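Local coordinates for protein tapirin (Caldicellulosiruptor hydrothermalis, PDB 6N2C) that probably attaches its extremely thermophilic bacterium to plant biomass by binding cellulose, through a zinc-containing C-terminal domain built as a beta-helix, at residues A[192-197]-A[539-544]; A[204-209]-A[229-234]; A[210-215]-A[236-241]; A[252-257]-A[275-280]. All blocks are in the same frame, centred on the assembly; numbering follows the deposited sequence.

Interaction 1: A[192-197]-A[539-544]; sequences DKIIFN and GSLQFN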
loop_
_atom_site.group_PDB
_atom_site.type_symbol
_atom_site.label_atom_id
_atom_site.label_comp_id
_atom_site.label_asym_id
_atom_site.label_seq_id
_atom_site.Cartn_x
_atom_site.Cartn_y
_atom_site.Cartn_z
ATOM N N ASP A 192 -10.836 -12.843 8.987
ATOM C CA ASP A 192 -10.127 -12.223 10.136
ATOM C C ASP A 192 -8.727 -11.873 9.752
ATOM O O ASP A 192 -8.584 -11.034 8.865
ATOM C CB ASP A 192 -10.308 -13.155 11.326
ATOM C CG ASP A 192 -9.930 -12.494 12.692
ATOM O OD1 ASP A 192 -9.635 -11.327 12.745
ATOM O OD2 ASP A 192 -10.127 -13.177 13.696
ATOM N N LYS A 193 -7.698 -12.450 10.338
ATOM C CA LYS A 193 -6.323 -12.100 10.032
ATOM C C LYS A 193 -5.634 -13.046 9.089
ATOM O O LYS A 193 -6.066 -14.185 8.952
ATOM C CB LYS A 193 -5.470 -12.129 11.301
ATOM C CG LYS A 193 -5.782 -10.955 12.242
ATOM C CD LYS A 193 -5.205 -11.243 13.631
ATOM C CE LYS A 193 -5.908 -10.432 14.749
ATOM N NZ LYS A 193 -6.090 -8.988 14.429
ATOM N N ILE A 194 -4.556 -12.581 8.469
ATOM C CA ILE A 194 -3.625 -13.438 7.790
ATOM C C ILE A 194 -2.260 -13.270 8.441
ATOM O O ILE A 194 -1.714 -12.210 8.395
ATOM C CB ILE A 194 -3.502 -13.254 6.310
ATOM C CG1 ILE A 194 -4.869 -13.479 5.641
ATOM C CG2 ILE A 194 -2.551 -14.279 5.732
ATOM C CD1 ILE A 194 -4.815 -13.239 4.123
ATOM N N ILE A 195 -1.830 -14.321 9.127
ATOM C CA ILE A 195 -0.582 -14.319 9.869
ATOM C C ILE A 195 0.437 -15.183 9.258
ATOM O O ILE A 195 0.355 -16.406 9.389
ATOM C CB ILE A 195 -0.778 -14.609 11.374
ATOM C CG1 ILE A 195 -1.953 -13.784 11.917
ATOM C CG2 ILE A 195 0.531 -14.322 12.121
ATOM C CD1 ILE A 195 -2.515 -14.281 13.192
ATOM N N PHE A 196 1.418 -14.571 8.587
ATOM C CA PHE A 196 2.441 -15.301 7.897
ATOM C C PHE A 196 3.544 -15.699 8.937
ATOM O O PHE A 196 3.323 -15.660 10.115
ATOM C CB PHE A 196 2.989 -14.528 6.724
ATOM C CG PHE A 196 2.022 -14.431 5.544
ATOM C CD1 PHE A 196 1.691 -15.574 4.801
ATOM C CD2 PHE A 196 1.502 -13.242 5.137
ATOM C CE1 PHE A 196 0.864 -15.515 3.707
ATOM C CE2 PHE A 196 0.628 -13.209 4.023
ATOM C CZ PHE A 196 0.301 -14.347 3.340
ATOM N N ASN A 197 4.592 -16.276 8.459
ATOM C CA ASN A 197 5.696 -16.736 9.303
ATOM C C ASN A 197 6.918 -16.462 8.512
ATOM O O ASN A 197 6.836 -15.997 7.352
ATOM C CB ASN A 197 5.532 -18.191 9.638
ATOM C CG ASN A 197 6.006 -18.511 11.047
ATOM O OD1 ASN A 197 7.063 -18.011 11.440
ATOM N ND2 ASN A 197 5.215 -19.316 11.825
ATOM N N GLY A 539 -12.332 -17.748 9.671
ATOM C CA GLY A 539 -11.442 -17.410 10.733
ATOM C C GLY A 539 -10.097 -17.039 10.182
ATOM O O GLY A 539 -9.936 -16.917 8.973
ATOM N N SER A 540 -9.144 -16.827 11.060
ATOM C CA SER A 540 -7.825 -16.424 10.642
ATOM C C SER A 540 -7.060 -17.513 9.906
ATOM O O SER A 540 -7.184 -18.704 10.218
ATOM C CB SER A 540 -6.938 -15.979 11.825
ATOM O OG SER A 540 -7.465 -14.775 12.350
ATOM N N LEU A 541 -6.198 -17.056 9.025
ATOM C CA LEU A 541 -5.282 -17.902 8.349
ATOM C C LEU A 541 -3.882 -17.757 8.945
ATOM O O LEU A 541 -3.197 -16.706 8.778
ATOM C CB LEU A 541 -5.274 -17.556 6.860
ATOM C CG LEU A 541 -4.245 -18.247 6.043
ATOM C CD1 LEU A 541 -4.376 -19.767 6.076
ATOM C CD2 LEU A 541 -4.369 -17.754 4.631
ATOM N N GLN A 542 -3.435 -18.825 9.594
ATOM C CA GLN A 542 -2.165 -18.742 10.402
ATOM C C GLN A 542 -1.263 -19.770 9.934
ATOM O O GLN A 542 -1.653 -20.959 9.891
ATOM C CB GLN A 542 -2.496 -18.920 11.869
ATOM C CG GLN A 542 -1.315 -19.035 12.794
ATOM C CD GLN A 542 -1.374 -18.063 13.962
ATOM O OE1 GLN A 542 -2.446 -17.885 14.608
ATOM N NE2 GLN A 542 -0.235 -17.380 14.207
ATOM N N PHE A 543 -0.061 -19.367 9.564
ATOM C CA PHE A 543 0.966 -20.286 9.163
ATOM C C PHE A 543 1.801 -20.597 10.401
ATOM O O PHE A 543 2.426 -19.689 10.952
ATOM C CB PHE A 543 1.813 -19.718 8.041
ATOM C CG PHE A 543 0.995 -19.552 6.773
ATOM C CD1 PHE A 543 0.175 -18.425 6.557
ATOM C CD2 PHE A 543 0.965 -20.570 5.844
ATOM C CE1 PHE A 543 -0.598 -18.278 5.409
ATOM C CE2 PHE A 543 0.163 -20.437 4.706
ATOM C CZ PHE A 543 -0.636 -19.300 4.475
ATOM N N ASN A 544 1.768 -21.861 10.817
ATOM C CA ASN A 544 2.420 -22.290 12.094
ATOM C C ASN A 544 3.896 -22.569 11.881
ATOM O O ASN A 544 4.637 -22.755 12.856
ATOM C CB ASN A 544 1.659 -23.425 12.741
ATOM C CG ASN A 544 0.336 -22.958 13.417
ATOM O OD1 ASN A 544 -0.668 -23.710 13.527
ATOM N ND2 ASN A 544 0.357 -21.757 13.939
HETATM O O HOH W 1 -10.295 -15.844 13.774
#

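Interaction 2: A[204-209]-A[229-234]; sequences TRNMYS and ADNIIV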
loop_
_atom_site.group_PDB
_atom_site.type_symbol
_atom_site.label_atom_id
_atom_site.label_comp_id
_atom_site.label_asym_id
_atom_site.label_seq_id
_atom_site.Cartn_x
_atom_site.Cartn_y
_atom_site.Cartn_z
ATOM N N THR A 204 0.385 -15.060 -5.998
ATOM C CA THR A 204 -1.074 -15.090 -6.045
ATOM C C THR A 204 -1.640 -14.192 -7.058
ATOM O O THR A 204 -0.950 -13.348 -7.675
ATOM C CB THR A 204 -1.660 -14.861 -4.654
ATOM O OG1 THR A 204 -3.071 -15.241 -4.655
ATOM C CG2 THR A 204 -1.596 -13.368 -4.311
ATOM N N ARG A 205 -2.952 -14.318 -7.286
ATOM C CA ARG A 205 -3.664 -13.335 -8.066
ATOM C C ARG A 205 -4.198 -12.352 -7.067
ATOM O O ARG A 205 -3.477 -11.352 -6.770
ATOM C CB ARG A 205 -4.793 -13.901 -8.953
ATOM C CG ARG A 205 -4.346 -14.686 -10.126
ATOM C CD ARG A 205 -5.551 -14.918 -11.024
ATOM N NE ARG A 205 -6.137 -13.694 -11.604
ATOM C CZ ARG A 205 -7.053 -13.704 -12.569
ATOM N NH1 ARG A 205 -7.570 -14.855 -13.035
ATOM N NH2 ARG A 205 -7.521 -12.552 -13.030
ATOM N N ASN A 206 -5.348 -12.644 -6.449
ATOM C CA ASN A 206 -5.904 -11.735 -5.416
ATOM C C ASN A 206 -5.824 -12.252 -4.020
ATOM O O ASN A 206 -5.895 -13.459 -3.805
ATOM C CB ASN A 206 -7.286 -11.319 -5.856
ATOM C CG ASN A 206 -7.238 -10.594 -7.200
ATOM O OD1 ASN A 206 -6.354 -9.753 -7.420
ATOM N ND2 ASN A 206 -8.179 -10.903 -8.150
ATOM N N MET A 207 -5.734 -11.328 -3.014
ATOM C CA MET A 207 -5.672 -11.734 -1.627
ATOM C C MET A 207 -6.486 -10.744 -0.823
ATOM O O MET A 207 -6.507 -9.546 -1.156
ATOM C CB MET A 207 -4.185 -11.693 -1.120
ATOM C CG MET A 207 -4.047 -11.862 0.379
ATOM S SD MET A 207 -2.284 -12.065 0.976
ATOM C CE MET A 207 -1.536 -11.839 -0.652
ATOM N N TYR A 208 -7.342 -11.278 0.046
ATOM C CA TYR A 208 -8.168 -10.472 0.885
ATOM C C TYR A 208 -8.008 -10.873 2.345
ATOM O O TYR A 208 -7.962 -12.062 2.719
ATOM C CB TYR A 208 -9.678 -10.638 0.529
ATOM C CG TYR A 208 -10.672 -9.991 1.489
ATOM C CD1 TYR A 208 -11.147 -10.631 2.655
ATOM C CD2 TYR A 208 -11.212 -8.787 1.213
ATOM C CE1 TYR A 208 -11.986 -9.969 3.518
ATOM C CE2 TYR A 208 -12.075 -8.141 2.056
ATOM C CZ TYR A 208 -12.486 -8.778 3.207
ATOM O OH TYR A 208 -13.385 -8.157 4.061
ATOM N N SER A 209 -7.991 -9.862 3.234
ATOM C CA SER A 209 -8.120 -10.127 4.652
ATOM C C SER A 209 -8.997 -9.065 5.227
ATOM O O SER A 209 -8.999 -7.915 4.757
ATOM C CB SER A 209 -6.713 -10.051 5.277
ATOM O OG SER A 209 -6.712 -10.570 6.579
ATOM N N ALA A 229 1.420 -10.315 -6.177
ATOM C CA ALA A 229 -0.066 -10.345 -6.292
ATOM C C ALA A 229 -0.544 -9.394 -7.317
ATOM O O ALA A 229 0.068 -8.382 -7.568
ATOM C CB ALA A 229 -0.640 -9.965 -4.939
ATOM N N ASP A 230 -1.750 -9.619 -7.871
ATOM C CA ASP A 230 -2.429 -8.599 -8.618
ATOM C C ASP A 230 -3.044 -7.544 -7.722
ATOM O O ASP A 230 -2.972 -6.337 -7.983
ATOM C CB ASP A 230 -3.647 -9.220 -9.394
ATOM C CG ASP A 230 -3.254 -10.204 -10.498
ATOM O OD1 ASP A 230 -2.096 -10.241 -10.878
ATOM O OD2 ASP A 230 -4.201 -10.815 -11.039
ATOM N N ASN A 231 -3.703 -7.997 -6.652
ATOM C CA ASN A 231 -4.415 -7.101 -5.744
ATOM C C ASN A 231 -4.308 -7.643 -4.337
ATOM O O ASN A 231 -4.351 -8.887 -4.154
ATOM C CB ASN A 231 -5.924 -6.882 -6.050
ATOM C CG ASN A 231 -6.180 -6.310 -7.451
ATOM O OD1 ASN A 231 -6.022 -5.125 -7.672
ATOM N ND2 ASN A 231 -6.528 -7.185 -8.406
ATOM N N ILE A 232 -4.142 -6.718 -3.349
ATOM C CA ILE A 232 -4.193 -7.051 -1.946
ATOM C C ILE A 232 -5.097 -6.105 -1.263
ATOM O O ILE A 232 -4.946 -4.890 -1.385
ATOM C CB ILE A 232 -2.769 -7.001 -1.276
ATOM C CG1 ILE A 232 -1.766 -7.903 -1.980
ATOM C CG2 ILE A 232 -2.882 -7.263 0.226
ATOM C CD1 ILE A 232 -0.357 -7.907 -1.354
ATOM N N ILE A 233 -6.110 -6.643 -0.539
ATOM C CA ILE A 233 -7.108 -5.832 0.100
ATOM C C ILE A 233 -7.214 -6.219 1.546
ATOM O O ILE A 233 -7.469 -7.338 1.842
ATOM C CB ILE A 233 -8.521 -5.981 -0.585
ATOM C CG1 ILE A 233 -8.403 -5.578 -2.072
ATOM C CG2 ILE A 233 -9.611 -5.242 0.226
ATOM C CD1 ILE A 233 -9.642 -5.907 -2.889
ATOM N N VAL A 234 -7.040 -5.237 2.399
ATOM C CA VAL A 234 -7.158 -5.412 3.886
ATOM C C VAL A 234 -8.267 -4.503 4.292
ATOM O O VAL A 234 -8.122 -3.282 4.485
ATOM C CB VAL A 234 -5.858 -5.070 4.625
ATOM C CG1 VAL A 234 -5.989 -5.529 6.078
ATOM C CG2 VAL A 234 -4.690 -5.838 4.005
HETATM O O HOH W 2 -7.164 -9.898 -10.754
#

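Interaction 3: A[210-215]-A[236-241]; sequences SSDITL and NGSFIF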
loop_
_atom_site.group_PDB
_atom_site.type_symbol
_atom_site.label_atom_id
_atom_site.label_comp_id
_atom_site.label_asym_id
_atom_site.label_seq_id
_atom_site.Cartn_x
_atom_site.Cartn_y
_atom_site.Cartn_z
ATOM N N SER A 210 -9.737 -9.376 6.301
ATOM C CA SER A 210 -10.530 -8.362 6.923
ATOM C C SER A 210 -9.632 -7.621 7.959
ATOM O O SER A 210 -9.538 -6.386 7.930
ATOM C CB SER A 210 -11.767 -9.005 7.618
ATOM O OG SER A 210 -12.481 -7.960 8.327
ATOM N N SER A 211 -8.991 -8.379 8.858
ATOM C CA SER A 211 -8.101 -7.783 9.802
ATOM C C SER A 211 -6.680 -7.859 9.281
ATOM O O SER A 211 -6.468 -8.110 8.076
ATOM C CB SER A 211 -8.357 -8.404 11.212
ATOM O OG SER A 211 -7.462 -7.802 12.167
ATOM N N ASP A 212 -5.689 -7.617 10.118
ATOM C CA ASP A 212 -4.348 -7.352 9.634
ATOM C C ASP A 212 -3.730 -8.508 8.850
ATOM O O ASP A 212 -3.923 -9.695 9.163
ATOM C CB ASP A 212 -3.387 -7.127 10.780
ATOM C CG ASP A 212 -3.719 -5.911 11.618
ATOM O OD1 ASP A 212 -4.300 -4.943 11.152
ATOM O OD2 ASP A 212 -3.460 -5.981 12.847
ATOM N N ILE A 213 -2.935 -8.166 7.880
ATOM C CA ILE A 213 -2.024 -9.133 7.269
ATOM C C ILE A 213 -0.643 -8.858 7.849
ATOM O O ILE A 213 -0.176 -7.705 7.765
ATOM C CB ILE A 213 -1.970 -9.018 5.770
ATOM C CG1 ILE A 213 -3.342 -9.282 5.176
ATOM C CG2 ILE A 213 -0.890 -9.940 5.248
ATOM C CD1 ILE A 213 -3.404 -9.191 3.648
ATOM N N THR A 214 -0.033 -9.837 8.501
ATOM C CA THR A 214 1.276 -9.645 9.126
ATOM C C THR A 214 2.354 -10.526 8.493
ATOM O O THR A 214 2.241 -11.767 8.478
ATOM C CB THR A 214 1.191 -9.959 10.635
ATOM O OG1 THR A 214 0.219 -9.086 11.256
ATOM C CG2 THR A 214 2.525 -9.675 11.279
ATOM N N LEU A 215 3.416 -9.898 7.980
ATOM C CA LEU A 215 4.592 -10.569 7.575
ATOM C C LEU A 215 5.623 -10.623 8.735
ATOM O O LEU A 215 5.619 -9.773 9.658
ATOM C CB LEU A 215 5.278 -9.874 6.425
ATOM C CG LEU A 215 4.490 -9.864 5.124
ATOM C CD1 LEU A 215 5.322 -9.072 4.131
ATOM C CD2 LEU A 215 4.380 -11.272 4.573
ATOM N N ASN A 236 -10.473 -4.108 6.868
ATOM C CA ASN A 236 -10.651 -3.558 8.207
ATOM C C ASN A 236 -9.354 -3.676 9.030
ATOM O O ASN A 236 -9.389 -3.907 10.239
ATOM C CB ASN A 236 -11.816 -4.299 8.918
ATOM C CG ASN A 236 -13.108 -4.199 8.156
ATOM O OD1 ASN A 236 -13.656 -3.112 8.008
ATOM N ND2 ASN A 236 -13.640 -5.339 7.703
ATOM N N GLY A 237 -8.211 -3.535 8.382
ATOM C CA GLY A 237 -6.955 -3.734 9.063
ATOM C C GLY A 237 -5.782 -3.090 8.397
ATOM O O GLY A 237 -5.960 -2.326 7.424
ATOM N N SER A 238 -4.580 -3.417 8.853
ATOM C CA SER A 238 -3.345 -2.895 8.246
ATOM C C SER A 238 -2.605 -3.965 7.522
ATOM O O SER A 238 -2.972 -5.156 7.587
ATOM C CB SER A 238 -2.397 -2.269 9.282
ATOM O OG SER A 238 -3.047 -1.282 10.008
ATOM N N PHE A 239 -1.545 -3.557 6.839
ATOM C CA PHE A 239 -0.556 -4.468 6.280
ATOM C C PHE A 239 0.756 -4.191 7.019
ATOM O O PHE A 239 1.189 -3.024 7.086
ATOM C CB PHE A 239 -0.411 -4.261 4.793
ATOM C CG PHE A 239 0.459 -5.292 4.140
ATOM C CD1 PHE A 239 1.864 -5.208 4.189
ATOM C CD2 PHE A 239 -0.097 -6.399 3.504
ATOM C CE1 PHE A 239 2.664 -6.226 3.623
ATOM C CE2 PHE A 239 0.705 -7.365 2.924
ATOM C CZ PHE A 239 2.064 -7.285 2.985
ATOM N N ILE A 240 1.324 -5.220 7.635
ATOM C CA ILE A 240 2.480 -5.042 8.525
ATOM C C ILE A 240 3.648 -5.785 7.930
ATOM O O ILE A 240 3.587 -7.035 7.768
ATOM C CB ILE A 240 2.141 -5.585 9.943
ATOM C CG1 ILE A 240 0.970 -4.730 10.488
ATOM C CG2 ILE A 240 3.389 -5.558 10.802
ATOM C CD1 ILE A 240 0.325 -5.216 11.756
ATOM N N PHE A 241 4.749 -5.061 7.631
ATOM C CA PHE A 241 5.978 -5.697 7.161
ATOM C C PHE A 241 6.822 -6.154 8.366
ATOM O O PHE A 241 6.714 -5.562 9.458
ATOM C CB PHE A 241 6.863 -4.744 6.346
ATOM C CG PHE A 241 6.369 -4.436 4.946
ATOM C CD1 PHE A 241 5.353 -3.548 4.728
ATOM C CD2 PHE A 241 6.912 -5.034 3.893
ATOM C CE1 PHE A 241 4.848 -3.305 3.471
ATOM C CE2 PHE A 241 6.468 -4.752 2.630
ATOM C CZ PHE A 241 5.402 -3.938 2.397
#

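Interaction 4: A[252-257]-A[275-280]; sequences LMYTKN and FSDGTI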
loop_
_atom_site.group_PDB
_atom_site.type_symbol
_atom_site.label_atom_id
_atom_site.label_comp_id
_atom_site.label_asym_id
_atom_site.label_seq_id
_atom_site.Cartn_x
_atom_site.Cartn_y
_atom_site.Cartn_z
ATOM N N LEU A 252 -3.964 -2.983 -7.398
ATOM C CA LEU A 252 -4.128 -2.143 -6.232
ATOM C C LEU A 252 -3.887 -2.880 -4.924
ATOM O O LEU A 252 -4.266 -4.039 -4.740
ATOM C CB LEU A 252 -5.476 -1.399 -6.216
ATOM C CG LEU A 252 -6.640 -2.331 -5.894
ATOM C CD1 LEU A 252 -6.841 -2.529 -4.400
ATOM C CD2 LEU A 252 -7.914 -1.804 -6.555
ATOM N N MET A 253 -3.276 -2.125 -4.010
ATOM C CA MET A 253 -3.162 -2.510 -2.619
ATOM C C MET A 253 -3.929 -1.500 -1.847
ATOM O O MET A 253 -3.674 -0.286 -1.919
ATOM C CB MET A 253 -1.691 -2.536 -2.163
ATOM C CG MET A 253 -1.531 -2.839 -0.679
ATOM S SD MET A 253 0.215 -3.157 -0.399
ATOM C CE MET A 253 0.154 -3.656 1.303
ATOM N N TYR A 254 -4.936 -1.981 -1.082
ATOM C CA TYR A 254 -5.765 -1.161 -0.240
ATOM C C TYR A 254 -5.669 -1.640 1.203
ATOM O O TYR A 254 -5.769 -2.810 1.432
ATOM C CB TYR A 254 -7.295 -1.244 -0.629
ATOM C CG TYR A 254 -8.163 -0.582 0.453
ATOM C CD1 TYR A 254 -8.367 0.824 0.456
ATOM C CD2 TYR A 254 -8.781 -1.302 1.503
ATOM C CE1 TYR A 254 -9.060 1.443 1.466
ATOM C CE2 TYR A 254 -9.500 -0.671 2.493
ATOM C CZ TYR A 254 -9.670 0.668 2.473
ATOM O OH TYR A 254 -10.393 1.266 3.431
ATOM N N THR A 255 -5.546 -0.720 2.195
ATOM C CA THR A 255 -5.719 -1.067 3.611
ATOM C C THR A 255 -6.525 0.005 4.272
ATOM O O THR A 255 -6.413 1.165 3.907
ATOM C CB THR A 255 -4.400 -1.270 4.366
ATOM O OG1 THR A 255 -3.841 -0.011 4.770
ATOM C CG2 THR A 255 -3.437 -2.101 3.631
ATOM N N LYS A 256 -7.364 -0.384 5.228
ATOM C CA LYS A 256 -8.052 0.648 5.999
ATOM C C LYS A 256 -7.110 1.363 7.009
ATOM O O LYS A 256 -7.161 2.606 7.218
ATOM C CB LYS A 256 -9.205 0.021 6.750
ATOM C CG LYS A 256 -10.120 1.044 7.365
ATOM C CD LYS A 256 -11.115 0.414 8.351
ATOM C CE LYS A 256 -11.730 1.510 9.222
ATOM N NZ LYS A 256 -12.773 1.002 10.182
ATOM N N ASN A 257 -6.400 0.586 7.748
ATOM C CA ASN A 257 -5.736 1.099 8.962
ATOM C C ASN A 257 -4.225 1.338 8.868
ATOM O O ASN A 257 -3.590 1.524 9.869
ATOM C CB ASN A 257 -6.088 0.235 10.170
ATOM C CG ASN A 257 -7.567 0.367 10.530
ATOM O OD1 ASN A 257 -8.183 1.384 10.226
ATOM N ND2 ASN A 257 -8.126 -0.651 11.068
ATOM N N PHE A 275 -3.479 2.564 -1.774
ATOM C CA PHE A 275 -4.465 3.383 -1.093
ATOM C C PHE A 275 -4.582 2.916 0.326
ATOM O O PHE A 275 -4.891 1.744 0.547
ATOM C CB PHE A 275 -5.845 3.237 -1.812
ATOM C CG PHE A 275 -6.834 4.262 -1.470
ATOM C CD1 PHE A 275 -7.399 4.323 -0.179
ATOM C CD2 PHE A 275 -7.221 5.231 -2.410
ATOM C CE1 PHE A 275 -8.327 5.312 0.148
ATOM C CE2 PHE A 275 -8.142 6.175 -2.060
ATOM C CZ PHE A 275 -8.678 6.246 -0.802
ATOM N N SER A 276 -4.451 3.832 1.290
ATOM C CA SER A 276 -4.736 3.497 2.668
ATOM C C SER A 276 -5.551 4.609 3.295
ATOM O O SER A 276 -5.344 5.769 3.012
ATOM C CB SER A 276 -3.481 3.271 3.508
ATOM O OG SER A 276 -3.793 2.780 4.798
ATOM N N ASP A 277 -6.529 4.264 4.118
ATOM C CA ASP A 277 -7.161 5.259 4.931
ATOM C C ASP A 277 -6.334 5.644 6.159
ATOM O O ASP A 277 -6.807 6.536 6.934
ATOM C CB ASP A 277 -8.531 4.808 5.372
ATOM C CG ASP A 277 -9.493 4.601 4.164
ATOM O OD1 ASP A 277 -9.462 5.475 3.295
ATOM O OD2 ASP A 277 -10.317 3.613 4.194
ATOM N N GLY A 278 -5.200 5.017 6.365
ATOM C CA GLY A 278 -4.358 5.214 7.582
ATOM C C GLY A 278 -2.976 5.740 7.246
ATOM O O GLY A 278 -2.734 6.419 6.257
ATOM N N THR A 279 -2.044 5.383 8.104
ATOM C CA THR A 279 -0.683 5.875 8.010
ATOM C C THR A 279 0.205 4.837 7.363
ATOM O O THR A 279 0.130 3.663 7.716
ATOM C CB THR A 279 -0.186 6.225 9.417
ATOM O OG1 THR A 279 -0.937 7.315 9.930
ATOM C CG2 THR A 279 1.214 6.649 9.431
ATOM N N ILE A 280 1.040 5.279 6.439
ATOM C CA ILE A 280 2.065 4.523 5.819
ATOM C C ILE A 280 3.346 4.959 6.443
ATOM O O ILE A 280 3.686 6.146 6.337
ATOM C CB ILE A 280 2.120 4.720 4.265
ATOM C CG1 ILE A 280 0.774 4.262 3.652
ATOM C CG2 ILE A 280 3.332 3.950 3.692
ATOM C CD1 ILE A 280 0.768 4.485 2.125
HETATM O O HOH W 3 -2.940 4.212 10.543
#

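Interaction 1: A[192-197]-A[539-544]
The carbonyl oxygen of L541 is gripped twice from the facing strand: I195 N donates to L541 O over 2.8 Å, and the CA-H of I194 approaches the same oxygen. This is parallel pairing between coils of a beta-helix, joining a strand near the start of the modelled chain to one that arrives some 340 residues later. L541 N to K193 O and F543 N to I195 O continue the pattern. Where the strand frays, side chains replace the backbone. K193 N donates at 3.1 Å to S540 OG, which is set anti to the carbonyl carbon (chi1 -68°), serine being short enough to meet a main-chain N-H. Beyond it a water donates to D192 OD2 (2.7 Å) and accepts from S540 N. At the far end the carboxamide of N197 supplies an N-H that the strand no longer offers, ND2 reaching F543 O at 2.9 Å from 34° off the carbonyl plane. I194, L541, F196 and F543 are buried, as suits their apolar groups; I195 and Q542 share the more exposed face, with I195 CG2 3.8 Å from Q542 NE2. F543 also packs on L548 and I550 of strand 548-552, which carries the zinc ligand E551, and its side chain is about 12 Å from the zinc ion. The F196 and F543 rings point the same way with planes only 17° apart, yet are slid so far that they barely overlap, touching CE1 to CE1 at 3.6 Å. I194 CG2 sits 3.7 Å above one face of the F196 ring, toward its rim.

Interaction 2: A[204-209]-A[229-234]
The carboxamides of N206 and N231 lie side by side, planes 40° apart, each CG anti to its carbonyl carbon (chi1 near -60° in both), which sends the two amides out the same way. N231 ND2 donates to N206 OD1 over 2.8 Å; the acceptor lies in the amide plane of N231, whereas the donor stands 35° above that of N206. The Y208 ring stacks with F189 of the preceding coil and meets I233 obliquely, CD2 to CG2 at 4.0 Å. D230 OD2 comes to the edge of the R205 guanidinium, 3.5 Å from NE, in a long salt bridge. Beneath these side chains the backbones pair in parallel, as between coils of a beta-helix, with I233 N to M207 O at 3.0 Å. At the corner near D230, R205 O takes D230 N at 2.7 Å. On the other face M207 CE reaches I232 CG1 at 4.2 Å, a flexible methionine filling in beside branched isoleucines, I213 among them. The amides recall the asparagine stacks of parallel beta-helices. Asparagine suits this role because it both gives and takes: N206 ND2 donates to T185, N231 ND2 also to D177, and N231 OD1 accepts from N251 ND2, so both buried amides find partners on neighbouring coils and in D177.

Interaction 3: A[210-215]-A[236-241]
D212 OD1 accepts from S238 N at 2.8 Å, nearly straight at 172° and on the anti side of the carboxylate, whose CG is anti to the carbonyl carbon (chi1 -63°). An aspartate side chain thus stands in for a backbone carbonyl just before two neighbouring coils of the beta-helix settle into parallel strands. I213 N to S238 O, I240 N to I213 O and L215 N to I240 O then carry the regular pairing. G237 CA comes 4.1 Å from S211 C; a CB there would point toward 210-215 and collide with S211 C and D212 N. One residue earlier S210 O takes N236 N at 2.7 Å, and in the conformer given N236 ND2 also donates to S210 OG. On the more exposed face I240 CD1 touches two polar groups, T214 OG1 at 3.9 Å and D212 OD2 at 4.0 Å. Toward the interior I213 CG2 meets F239 CE2 at 3.8 Å, while L215 CD1 comes against F239 CZ at 3.9 Å; the broad ring serves two aliphatic chains. M253 and T255 of the next coil pack against F239, and F241 stacks with F261. Finally, F239 CE1 lies 3.6 Å above one face of the F241 ring, offset toward its rim.

Interaction 4: A[252-257]-A[275-280]
Y254 and F275 form one step of parallel strand pairing between consecutive coils of the beta-helix, on the flank covered by a helix, and the pairing runs out into a polar turn. F275 N to M253 O and T255 N to F275 O join the backbones, and D277 N to T255 O ends the series. CG is anti to the backbone N in both aromatic residues (chi1 169° in Y254), which sends the two side chains out the same way; their ring planes are 33° apart, with CD1 of Y254 3.7 Å from CD1 of F275. Tyrosine suits its place because its ring packs while its hydroxyl extends farther: Y254 OH donates to D277 OD2 over a very short 2.5 Å, the oxygen lying in the ring plane and the carboxylate turned 75° from it. The other oxygen, D277 OD1, makes a salt bridge with K457, an arrangement that would be expected to keep the carboxylate charged. On the opposite face the hydroxyls T255 OG1 and S276 OG stand 2.8 Å apart. S276 OG accepts from G278 N at 3.1 Å, an ST turn that bends the chain as the strand ends. A water links N257 O to T279 N. Helix 451-457 lies over Y254 and F275 through I453, F275 stacks with F294 of the next coil, and strand 231-234 pairs with the other edge of 252-255.

How the interactions relate
From the N terminus, segment 192-197 comes first, but its partner in interaction 1 arrives only at 539-544, so this contact spans all the others and docks the returning chain beside the first coil. Within that span, the consecutive segments 204-209 and 210-215 come next and pair with 229-234 and 236-241, one coil later. Interactions 2 and 3 therefore cross, joining the same two coils on different faces of the beta-helix. Interaction 4 opens and closes after both, pairing the next two coils. Strand 213-214 sits beside 194-195, linking interactions 1 and 3, while I232 and V234 bond to Y254, passing the pairing from interaction 2 to interaction 4.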